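Local coordinates for 3-hydroxyacyl-CoA dehydrogenase (Burkholderia thailandensis, PDB 4XGN), which probably catalyses the NAD-dependent oxidation of 3-hydroxyacyl-CoA thioesters to 3-ketoacyl-CoA, as a member of the short-chain dehydrogenase family, at residues Gln73-Ala78 and Phe124-Val129; Pro96-Val101 and Leu109-Lys114; Met192-Gly197 and Arg236-Asn241. All blocks are in the same frame, centred on the assembly; numbering follows the deposited sequence.

In the fold
All three contacts belong to one Rossmann-fold chain, built round a parallel sheet. Contacts 1 and 2 share helix 109-135, contact 2 at its start and contact 1 further on; their centres lie about 27 Å apart. Along the chain contact 2 falls between the two segments of contact 1, and contact 3 follows both. Contact 3 joins strand 189-196 to helix 228-240, its centre about 20 Å from that of contact 1 and about 28 Å from that of contact 2. NAD lies against Pro196 and Gly197 of contact 3. Contacts 1 and 2 touch the second subunit and contact 3 the third, so each lies within reach of a neighbouring subunit in the four-chain assembly.

Contact 1: residues Gln73-Ala78 and Phe124-Val129; sequences QAAVAA and FNMIRV
Val129 lays its CG1 methyl over the side chain of Val76, joining two helices that pack on one side of the parallel sheet of this Rossmann fold. The axes of these short helical segments approach to 9.8 Å and cross at -43°, with Gln73 and Val129 level with each other. Val129 CG1 stands 3.7 Å from Val76 CG2 and also reaches Val76 CB, so the two valines meet obliquely. CG1, anti to the backbone N (chi1 179°), is the branch Val129 sends across; Val76 answers with CG2, the branch beside its own N. The same Val129 methyl lies 4.1 Å from Gln73 CA, while Gln73, an exposed residue, adds its CG at 4.3 Å from Val129 CG1. One turn back on the second helix, Met126 bends at chi2 and chi3, bringing its CE within 4.1 Å of Ala75 CB. Beneath this apolar seam, Leu17 of strand 15-19 touches Ala75, Val76 and Met126. Polar groups flank it: Arg128 holds Asn125 side-on, NE and NH2 both donating to OD1 at 2.9 Å. The NE bond uses an in-plane lone pair of the carbonyl, and the NH2 bond comes nearly along the C=O axis, an arrangement that should keep the guanidinium from rotating. Arg128 NH2 also forms a salt bridge with Glu69, and Arg128 NH1 donates to His107 O of the second subunit, linking helix 109-135 to it. Val129 CG2, the branch not used against Val76, sits 3.7 Å above one face of the Arg128 guanidinium, towards its rim.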
loop_
_atom_site.group_PDB
_atom_site.type_symbol
_atom_site.label_atom_id
_atom_site.label_comp_id
_atom_site.label_asym_id
_atom_site.label_seq_id
_atom_site.Cartn_x
_atom_site.Cartn_y
_atom_site.Cartn_z
ATOM N N GLN A 73 -16.678 -0.980 29.079
ATOM C CA GLN A 73 -18.122 -0.901 29.357
ATOM C C GLN A 73 -18.472 0.323 30.171
ATOM O O GLN A 73 -19.437 1.020 29.863
ATOM C CB GLN A 73 -18.633 -2.181 30.027
ATOM C CG GLN A 73 -18.596 -3.394 29.103
ATOM C CD GLN A 73 -18.842 -4.720 29.807
ATOM O OE1 GLN A 73 -18.570 -4.896 31.015
ATOM N NE2 GLN A 73 -19.319 -5.681 29.049
ATOM N N ALA A 74 -17.679 0.611 31.197
ATOM C CA ALA A 74 -17.914 1.801 32.023
ATOM C C ALA A 74 -17.773 3.083 31.234
ATOM O O ALA A 74 -18.627 3.978 31.376
ATOM C CB ALA A 74 -16.969 1.802 33.239
ATOM N N ALA A 75 -16.782 3.132 30.330
ATOM C CA ALA A 75 -16.500 4.349 29.599
ATOM C C ALA A 75 -17.629 4.581 28.617
ATOM O O ALA A 75 -18.134 5.700 28.515
ATOM C CB ALA A 75 -15.147 4.296 28.884
ATOM N N VAL A 76 -18.062 3.517 27.934
ATOM C CA VAL A 76 -19.210 3.654 27.019
ATOM C C VAL A 76 -20.510 4.002 27.748
ATOM O O VAL A 76 -21.302 4.806 27.212
ATOM C CB VAL A 76 -19.347 2.428 26.085
ATOM C CG1 VAL A 76 -20.600 2.490 25.221
ATOM C CG2 VAL A 76 -18.111 2.340 25.254
ATOM N N ALA A 77 -20.717 3.446 28.930
ATOM C CA ALA A 77 -21.887 3.768 29.742
ATOM C C ALA A 77 -21.937 5.221 30.142
ATOM O O ALA A 77 -23.003 5.864 30.071
ATOM C CB ALA A 77 -21.963 2.884 30.962
ATOM N N ALA A 78 -20.799 5.746 30.578
ATOM C CA ALA A 78 -20.697 7.148 30.929
ATOM C C ALA A 78 -21.048 8.034 29.737
ATOM O O ALA A 78 -21.780 9.001 29.868
ATOM C CB ALA A 78 -19.322 7.482 31.441
ATOM N N PHE A 124 -9.404 -2.405 19.713
ATOM C CA PHE A 124 -10.534 -3.229 19.331
ATOM C C PHE A 124 -11.592 -3.353 20.443
ATOM O O PHE A 124 -12.787 -3.308 20.154
ATOM C CB PHE A 124 -10.134 -4.641 18.882
ATOM C CG PHE A 124 -11.308 -5.429 18.369
ATOM C CD1 PHE A 124 -11.835 -5.135 17.119
ATOM C CD2 PHE A 124 -11.954 -6.379 19.162
ATOM C CE1 PHE A 124 -12.937 -5.800 16.644
ATOM C CE2 PHE A 124 -13.043 -7.071 18.690
ATOM C CZ PHE A 124 -13.539 -6.793 17.401
ATOM N N ASN A 125 -11.145 -3.469 21.681
ATOM C CA ASN A 125 -12.051 -3.611 22.812
ATOM C C ASN A 125 -12.971 -2.394 22.900
ATOM O O ASN A 125 -14.198 -2.520 23.089
ATOM C CB ASN A 125 -11.246 -3.783 24.106
ATOM C CG ASN A 125 -12.094 -4.073 25.313
ATOM O OD1 ASN A 125 -13.111 -4.760 25.239
ATOM N ND2 ASN A 125 -11.687 -3.538 26.445
ATOM N N MET A 126 -12.385 -1.216 22.715
ATOM C CA MET A 126 -13.167 -0.002 22.789
ATOM C C MET A 126 -14.097 0.051 21.588
ATOM O O MET A 126 -15.249 0.404 21.738
ATOM C CB MET A 126 -12.267 1.208 22.811
ATOM C CG MET A 126 -11.422 1.304 24.060
ATOM S SD MET A 126 -12.252 1.334 25.666
ATOM C CE MET A 126 -13.391 2.674 25.525
ATOM N N ILE A 127 -13.618 -0.313 20.403
ATOM C CA ILE A 127 -14.478 -0.281 19.207
ATOM C C ILE A 127 -15.707 -1.172 19.355
ATOM O O ILE A 127 -16.813 -0.738 19.068
ATOM C CB ILE A 127 -13.678 -0.670 17.934
ATOM C CG1 ILE A 127 -12.642 0.430 17.573
ATOM C CG2 ILE A 127 -14.590 -1.030 16.759
ATOM C CD1 ILE A 127 -11.687 0.046 16.467
ATOM N N ARG A 128 -15.533 -2.391 19.828
ATOM C CA ARG A 128 -16.631 -3.327 19.808
ATOM C C ARG A 128 -17.729 -2.873 20.779
ATOM O O ARG A 128 -18.909 -3.010 20.471
ATOM C CB ARG A 128 -16.107 -4.739 20.115
ATOM C CG ARG A 128 -15.719 -4.975 21.565
ATOM C CD ARG A 128 -14.879 -6.221 21.828
ATOM N NE ARG A 128 -14.696 -6.214 23.273
ATOM C CZ ARG A 128 -15.557 -6.734 24.156
ATOM N NH1 ARG A 128 -16.542 -7.542 23.787
ATOM N NH2 ARG A 128 -15.396 -6.465 25.446
ATOM N N VAL A 129 -17.326 -2.311 21.920
ATOM C CA VAL A 129 -18.267 -1.891 22.923
ATOM C C VAL A 129 -18.967 -0.588 22.506
ATOM O O VAL A 129 -20.225 -0.448 22.604
ATOM C CB VAL A 129 -17.602 -1.793 24.321
ATOM C CG1 VAL A 129 -18.619 -1.334 25.361
ATOM C CG2 VAL A 129 -17.030 -3.150 24.757
#

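Contact 2: residues Pro96-Val101 and Leu109-Lys114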
loop_
_atom_site.group_PDB
_atom_site.type_symbol
_atom_site.label_atom_id
_atom_site.label_comp_id
_atom_site.label_asym_id
_atom_site.label_seq_id
_atom_site.Cartn_x
_atom_site.Cartn_y
_atom_site.Cartn_z
ATOM N N PRO A 96 6.996 1.682 23.342
ATOM C CA PRO A 96 8.331 1.264 23.797
ATOM C C PRO A 96 9.236 0.861 22.618
ATOM O O PRO A 96 8.778 0.827 21.485
ATOM C CB PRO A 96 8.039 0.114 24.778
ATOM C CG PRO A 96 6.677 -0.369 24.440
ATOM C CD PRO A 96 5.943 0.694 23.669
ATOM N N ALA A 97 10.532 0.761 22.867
ATOM C CA ALA A 97 11.464 0.382 21.830
ATOM C C ALA A 97 12.321 -0.776 22.350
ATOM O O ALA A 97 12.783 -0.766 23.494
ATOM C CB ALA A 97 12.349 1.553 21.471
ATOM N N ALA A 98 12.578 -1.726 21.473
ATOM C CA ALA A 98 13.469 -2.835 21.763
ATOM C C ALA A 98 13.709 -3.556 20.444
ATOM O O ALA A 98 12.763 -3.780 19.685
ATOM C CB ALA A 98 12.839 -3.803 22.745
ATOM N N LYS A 99 14.947 -3.914 20.205
ATOM C CA LYS A 99 15.320 -4.636 18.989
ATOM C C LYS A 99 14.917 -6.082 19.064
ATOM O O LYS A 99 14.928 -6.678 20.129
ATOM C CB LYS A 99 16.826 -4.548 18.752
ATOM C CG LYS A 99 17.311 -3.148 18.359
ATOM C CD LYS A 99 18.833 -3.091 18.257
ATOM C CE LYS A 99 19.297 -1.636 18.200
ATOM N NZ LYS A 99 20.764 -1.526 17.956
ATOM N N THR A 100 14.661 -6.694 17.911
ATOM C CA THR A 100 14.328 -8.108 17.843
ATOM C C THR A 100 15.416 -8.977 18.502
ATOM O O THR A 100 15.109 -9.895 19.244
ATOM C CB THR A 100 14.135 -8.541 16.370
ATOM O OG1 THR A 100 13.063 -7.790 15.798
ATOM C CG2 THR A 100 13.774 -10.012 16.295
ATOM N N VAL A 101 16.671 -8.664 18.206
ATOM C CA VAL A 101 17.820 -9.245 18.891
ATOM C C VAL A 101 18.638 -8.077 19.443
ATOM O O VAL A 101 19.207 -7.279 18.687
ATOM C CB VAL A 101 18.638 -10.188 17.960
ATOM C CG1 VAL A 101 19.826 -10.764 18.738
ATOM C CG2 VAL A 101 17.754 -11.325 17.471
ATOM N N LEU A 109 9.487 -11.139 25.378
ATOM C CA LEU A 109 8.169 -11.437 24.879
ATOM C C LEU A 109 7.111 -10.509 25.505
ATOM O O LEU A 109 6.229 -10.027 24.809
ATOM C CB LEU A 109 7.812 -12.894 25.109
ATOM C CG LEU A 109 6.468 -13.344 24.540
ATOM C CD1 LEU A 109 6.348 -13.087 23.062
ATOM C CD2 LEU A 109 6.298 -14.814 24.904
ATOM N N GLU A 110 7.193 -10.309 26.811
ATOM C CA GLU A 110 6.171 -9.452 27.506
ATOM C C GLU A 110 6.083 -8.045 26.942
ATOM O O GLU A 110 4.975 -7.470 26.886
ATOM C CB GLU A 110 6.441 -9.397 29.048
ATOM C CG GLU A 110 5.455 -8.485 29.826
ATOM C CD GLU A 110 5.818 -6.965 29.984
ATOM O OE1 GLU A 110 6.965 -6.510 29.692
ATOM O OE2 GLU A 110 4.947 -6.187 30.495
ATOM N N LEU A 111 7.205 -7.444 26.560
ATOM C CA LEU A 111 7.195 -6.095 26.020
ATOM C C LEU A 111 6.405 -6.038 24.702
ATOM O O LEU A 111 5.620 -5.128 24.480
ATOM C CB LEU A 111 8.620 -5.569 25.821
ATOM C CG LEU A 111 8.758 -4.112 25.432
ATOM C CD1 LEU A 111 8.065 -3.236 26.473
ATOM C CD2 LEU A 111 10.219 -3.727 25.318
ATOM N N PHE A 112 6.599 -7.037 23.856
ATOM C CA PHE A 112 5.832 -7.149 22.623
ATOM C C PHE A 112 4.349 -7.359 22.939
ATOM O O PHE A 112 3.473 -6.631 22.456
ATOM C CB PHE A 112 6.360 -8.304 21.758
ATOM C CG PHE A 112 5.731 -8.370 20.380
ATOM C CD1 PHE A 112 4.559 -9.084 20.163
ATOM C CD2 PHE A 112 6.333 -7.745 19.322
ATOM C CE1 PHE A 112 3.974 -9.146 18.897
ATOM C CE2 PHE A 112 5.775 -7.821 18.040
ATOM C CZ PHE A 112 4.596 -8.516 17.833
ATOM N N ALA A 113 4.083 -8.316 23.829
ATOM C CA ALA A 113 2.707 -8.606 24.178
ATOM C C ALA A 113 1.986 -7.404 24.797
ATOM O O ALA A 113 0.842 -7.117 24.387
ATOM C CB ALA A 113 2.617 -9.801 25.099
ATOM N N LYS A 114 2.648 -6.650 25.677
ATOM C CA LYS A 114 2.015 -5.483 26.313
ATOM C C LYS A 114 1.688 -4.407 25.289
ATOM O O LYS A 114 0.602 -3.803 25.319
ATOM C CB LYS A 114 2.898 -4.881 27.402
ATOM C CG LYS A 114 2.329 -3.592 27.977
ATOM C CD LYS A 114 2.860 -3.270 29.358
ATOM C CE LYS A 114 2.069 -2.085 29.898
ATOM N NZ LYS A 114 0.745 -2.526 30.438
#
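Pro96 begins the contact by setting the CB-CG edge of its ring against Leu111, both carbons 3.8 Å from Leu111 CD1, with the two side chains running past each other in opposite directions. Ala97 turns its methyl away from the helix and adds just a loose approach of its carbonyl, Ala97 O lying 4.3 Å from Leu111 CD2. With Ala98 the chain turns back in: its CB comes 3.7 Å from Leu111 CD2. Leu111 thus spans two positions of the extended loop, CD1 on Pro96 and CD2 on Ala98; CG anti to the backbone N (chi1 -172°) carries the branched end out from the helix to meet them. The backbone of Ala98 is hydrogen-bonded to Gly162. Beyond Lys99 the loop leaves Leu111, and Thr100 bonds through its backbone to His107 and through OG1 to Asp183 OD2 of the second subunit, while Phe112, from the helix, stacks on Phe124 of the same subunit. No polar bond joins the two segments. The arrangement places the loop that follows strand 85-90, whose Pro96 side chain is about 8 Å from NAD, against the start of the long helix that forms part of the dimer interface in short-chain dehydrogenases.

Contact 3: residues Met192-Gly197 and Arg236-Asn241; sequences MTIAPG and RQIFEN. With NAD (nicotinamide-adenine-dinucleotide), chain I.
Glu240 OE2 is gripped twice by Arg236, which turns its side-on edge to the one oxygen: NE lies 3.0 Å and NH2 3.2 Å from OE2. The NH2 bond uses the syn lone pair, whereas NE comes from above the carboxylate plane, 48° out of it. This salt bridge, one turn long, staples the last turn of helix 228-240. A second bond ties the residue just after the helix back to it, Asn241 ND2 donating to Gln237 OE1 at 2.9 Å in a nearly straight bond (172°). Asn241 ND2 also donates to Glu230 O of the third subunit, so the helix end takes part in the tetramer.

The face turned to the sheet is apolar and rests on Ile238, whose side chain lies at a slant over those of Met192 and Ile194. Its CG2 branch meets Met192 CG at 3.7 Å and its CD1 meets Ile194 CG1 at 3.8 Å. With CG1 anti to the carbonyl carbon (chi1 -67°), the branches part, CG2 mainly to Met192 and CD1 mainly to Ile194. Val149 of strand 146-151 also touches Ile194 and Ile238; this is the helix-on-sheet layering of a Rossmann fold.

Further along, the strand ends at the cofactor. Pro196 lies over one face of the nicotinamide ring, offset towards its C5N-C6N edge, with CB 3.5 Å from NAD C5N. Gly197 O instead comes in near the ring plane, 3.2 Å from NAD C4N, the carbon that exchanges hydride in NAD-dependent dehydrogenases. Tyr166 and Lys170, spaced as in the family's YxxxK motif, also hydrogen-bond NAD. The apolar helix-strand joint has no hydrogen bond across it; the polar bonds brace the helix end itself, and the strand end probably helps position the nicotinamide, consistent with hydride transfer at C4N.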
loop_
_atom_site.group_PDB
_atom_site.type_symbol
_atom_site.label_atom_id
_atom_site.label_comp_id
_atom_site.label_asym_id
_atom_site.label_seq_id
_atom_site.Cartn_x
_atom_site.Cartn_y
_atom_site.Cartn_z
ATOM N N MET A 192 -12.545 4.824 10.576
ATOM C CA MET A 192 -11.369 5.422 9.939
ATOM C C MET A 192 -10.161 5.341 10.865
ATOM O O MET A 192 -10.286 5.261 12.114
ATOM C CB MET A 192 -11.639 6.895 9.634
ATOM C CG MET A 192 -12.599 7.182 8.479
ATOM S SD MET A 192 -11.875 6.821 6.886
ATOM C CE MET A 192 -10.483 7.914 6.870
ATOM N N THR A 193 -8.981 5.466 10.253
ATOM C CA THR A 193 -7.743 5.505 11.009
ATOM C C THR A 193 -6.872 6.681 10.545
ATOM O O THR A 193 -6.779 6.936 9.335
ATOM C CB THR A 193 -6.997 4.142 10.847
ATOM O OG1 THR A 193 -7.835 3.104 11.387
ATOM C CG2 THR A 193 -5.689 4.175 11.598
ATOM N N ILE A 194 -6.215 7.327 11.488
ATOM C CA ILE A 194 -5.193 8.346 11.263
ATOM C C ILE A 194 -3.861 7.705 11.645
ATOM O O ILE A 194 -3.769 7.083 12.698
ATOM C CB ILE A 194 -5.445 9.624 12.091
ATOM C CG1 ILE A 194 -6.789 10.277 11.672
ATOM C CG2 ILE A 194 -4.311 10.638 11.852
ATOM C CD1 ILE A 194 -7.320 11.340 12.647
ATOM N N ALA A 195 -2.862 7.830 10.747
ATOM C CA ALA A 195 -1.500 7.366 10.987
ATOM C C ALA A 195 -0.612 8.592 11.137
ATOM O O ALA A 195 -0.090 9.123 10.176
ATOM C CB ALA A 195 -1.016 6.466 9.816
ATOM N N PRO A 196 -0.421 9.082 12.367
ATOM C CA PRO A 196 0.441 10.249 12.533
ATOM C C PRO A 196 1.921 9.966 12.349
ATOM O O PRO A 196 2.390 8.832 12.573
ATOM C CB PRO A 196 0.144 10.723 13.983
ATOM C CG PRO A 196 -1.062 9.936 14.417
ATOM C CD PRO A 196 -1.082 8.687 13.632
ATOM N N GLY A 197 2.664 10.988 11.934
ATOM C CA GLY A 197 4.104 10.926 11.883
ATOM C C GLY A 197 4.752 11.192 13.237
ATOM O O GLY A 197 4.913 10.256 14.035
ATOM N N ARG A 236 -11.896 15.957 13.245
ATOM C CA ARG A 236 -13.150 16.690 12.948
ATOM C C ARG A 236 -13.573 16.515 11.500
ATOM O O ARG A 236 -14.729 16.291 11.206
ATOM C CB ARG A 236 -12.949 18.165 13.276
ATOM C CG ARG A 236 -14.094 19.044 12.836
ATOM C CD ARG A 236 -14.079 20.422 13.452
ATOM N NE ARG A 236 -15.360 21.037 13.141
ATOM C CZ ARG A 236 -15.808 22.168 13.681
ATOM N NH1 ARG A 236 -15.035 22.889 14.487
ATOM N NH2 ARG A 236 -17.023 22.608 13.372
ATOM N N GLN A 237 -12.615 16.557 10.576
ATOM C CA GLN A 237 -12.946 16.355 9.137
ATOM C C GLN A 237 -13.559 14.973 8.912
ATOM O O GLN A 237 -14.511 14.820 8.161
ATOM C CB GLN A 237 -11.733 16.597 8.251
ATOM C CG GLN A 237 -11.881 16.100 6.808
ATOM C CD GLN A 237 -12.879 16.864 5.947
ATOM O OE1 GLN A 237 -13.242 16.381 4.857
ATOM N NE2 GLN A 237 -13.355 18.022 6.420
ATOM N N ILE A 238 -12.975 13.947 9.534
ATOM C CA ILE A 238 -13.526 12.629 9.447
ATOM C C ILE A 238 -14.947 12.547 9.992
ATOM O O ILE A 238 -15.822 11.963 9.357
ATOM C CB ILE A 238 -12.627 11.585 10.129
ATOM C CG1 ILE A 238 -11.314 11.437 9.361
ATOM C CG2 ILE A 238 -13.417 10.267 10.323
ATOM C CD1 ILE A 238 -10.201 10.756 10.137
ATOM N N PHE A 239 -15.200 13.143 11.164
ATOM C CA PHE A 239 -16.568 13.237 11.654
ATOM C C PHE A 239 -17.507 13.944 10.706
ATOM O O PHE A 239 -18.594 13.454 10.510
ATOM C CB PHE A 239 -16.619 13.891 13.055
ATOM C CG PHE A 239 -16.058 13.040 14.180
ATOM C CD1 PHE A 239 -16.206 11.674 14.205
ATOM C CD2 PHE A 239 -15.447 13.655 15.272
ATOM C CE1 PHE A 239 -15.695 10.916 15.267
ATOM C CE2 PHE A 239 -14.948 12.921 16.340
ATOM C CZ PHE A 239 -15.058 11.548 16.327
ATOM N N GLU A 240 -17.068 15.033 10.077
ATOM C CA GLU A 240 -17.941 15.846 9.232
ATOM C C GLU A 240 -18.026 15.423 7.772
ATOM O O GLU A 240 -18.781 16.042 7.031
ATOM C CB GLU A 240 -17.549 17.321 9.359
ATOM C CG GLU A 240 -17.707 17.819 10.806
ATOM C CD GLU A 240 -17.358 19.286 11.033
ATOM O OE1 GLU A 240 -16.561 19.881 10.270
ATOM O OE2 GLU A 240 -17.869 19.856 12.012
ATOM N N ASN A 241 -17.253 14.434 7.334
ATOM C CA ASN A 241 -17.272 14.044 5.922
ATOM C C ASN A 241 -17.900 12.674 5.752
ATOM O O ASN A 241 -17.267 11.656 6.023
ATOM C CB ASN A 241 -15.887 14.117 5.306
ATOM C CG ASN A 241 -15.920 14.050 3.793
ATOM O OD1 ASN A 241 -16.777 13.383 3.193
ATOM N ND2 ASN A 241 -14.988 14.764 3.164
HETATM P PA NAD I . 0.558 10.447 25.235
HETATM O O1A NAD I . 1.491 9.561 25.981
HETATM O O2A NAD I . 0.674 11.923 25.456
HETATM O O5B NAD I . -0.966 10.017 25.486
HETATM C C5B NAD I . -1.346 8.659 25.539
HETATM C C4B NAD I . -2.452 8.492 26.596
HETATM O O4B NAD I . -2.702 7.182 26.556
HETATM C C3B NAD I . -1.929 8.793 28.024
HETATM O O3B NAD I . -2.630 9.791 28.691
HETATM C C2B NAD I . -2.012 7.379 28.626
HETATM O O2B NAD I . -2.116 7.444 30.095
HETATM C C1B NAD I . -2.995 6.755 27.981
HETATM N N9A NAD I . -2.882 5.330 28.029
HETATM C C8A NAD I . -1.774 4.534 27.896
HETATM N N7A NAD I . -2.122 3.220 28.087
HETATM C C5A NAD I . -3.430 3.249 28.301
HETATM C C6A NAD I . -4.317 2.230 28.534
HETATM N N6A NAD I . -4.059 0.834 28.674
HETATM N N1A NAD I . -5.613 2.526 28.716
HETATM C C2A NAD I . -6.064 3.818 28.676
HETATM N N3A NAD I . -5.190 4.837 28.425
HETATM C C4A NAD I . -3.888 4.515 28.267
HETATM O O3 NAD I . 0.956 10.089 23.720
HETATM P PN NAD I . 0.195 10.639 22.388
HETATM O O1N NAD I . 1.275 11.188 21.517
HETATM O O2N NAD I . -0.960 11.595 22.643
HETATM O O5D NAD I . -0.363 9.270 21.726
HETATM C C5D NAD I . -1.691 9.151 21.222
HETATM C C4D NAD I . -1.811 8.119 20.168
HETATM O O4D NAD I . -1.102 8.597 19.101
HETATM C C3D NAD I . -1.147 6.777 20.569
HETATM O O3D NAD I . -1.841 5.711 20.083
HETATM C C2D NAD I . 0.232 6.947 19.872
HETATM O O2D NAD I . 0.913 5.620 19.703
HETATM C C1D NAD I . -0.068 7.502 18.716
HETATM N N1N NAD I . 0.971 8.210 17.977
HETATM C C2N NAD I . 1.724 9.227 18.515
HETATM C C3N NAD I . 2.707 9.882 17.784
HETATM C C7N NAD I . 3.581 10.959 18.352
HETATM O O7N NAD I . 4.560 11.307 17.734
HETATM N N7N NAD I . 3.243 11.594 19.576
HETATM C C4N NAD I . 2.906 9.490 16.443
HETATM C C5N NAD I . 2.130 8.501 15.892
HETATM C C6N NAD I . 1.166 7.869 16.647
#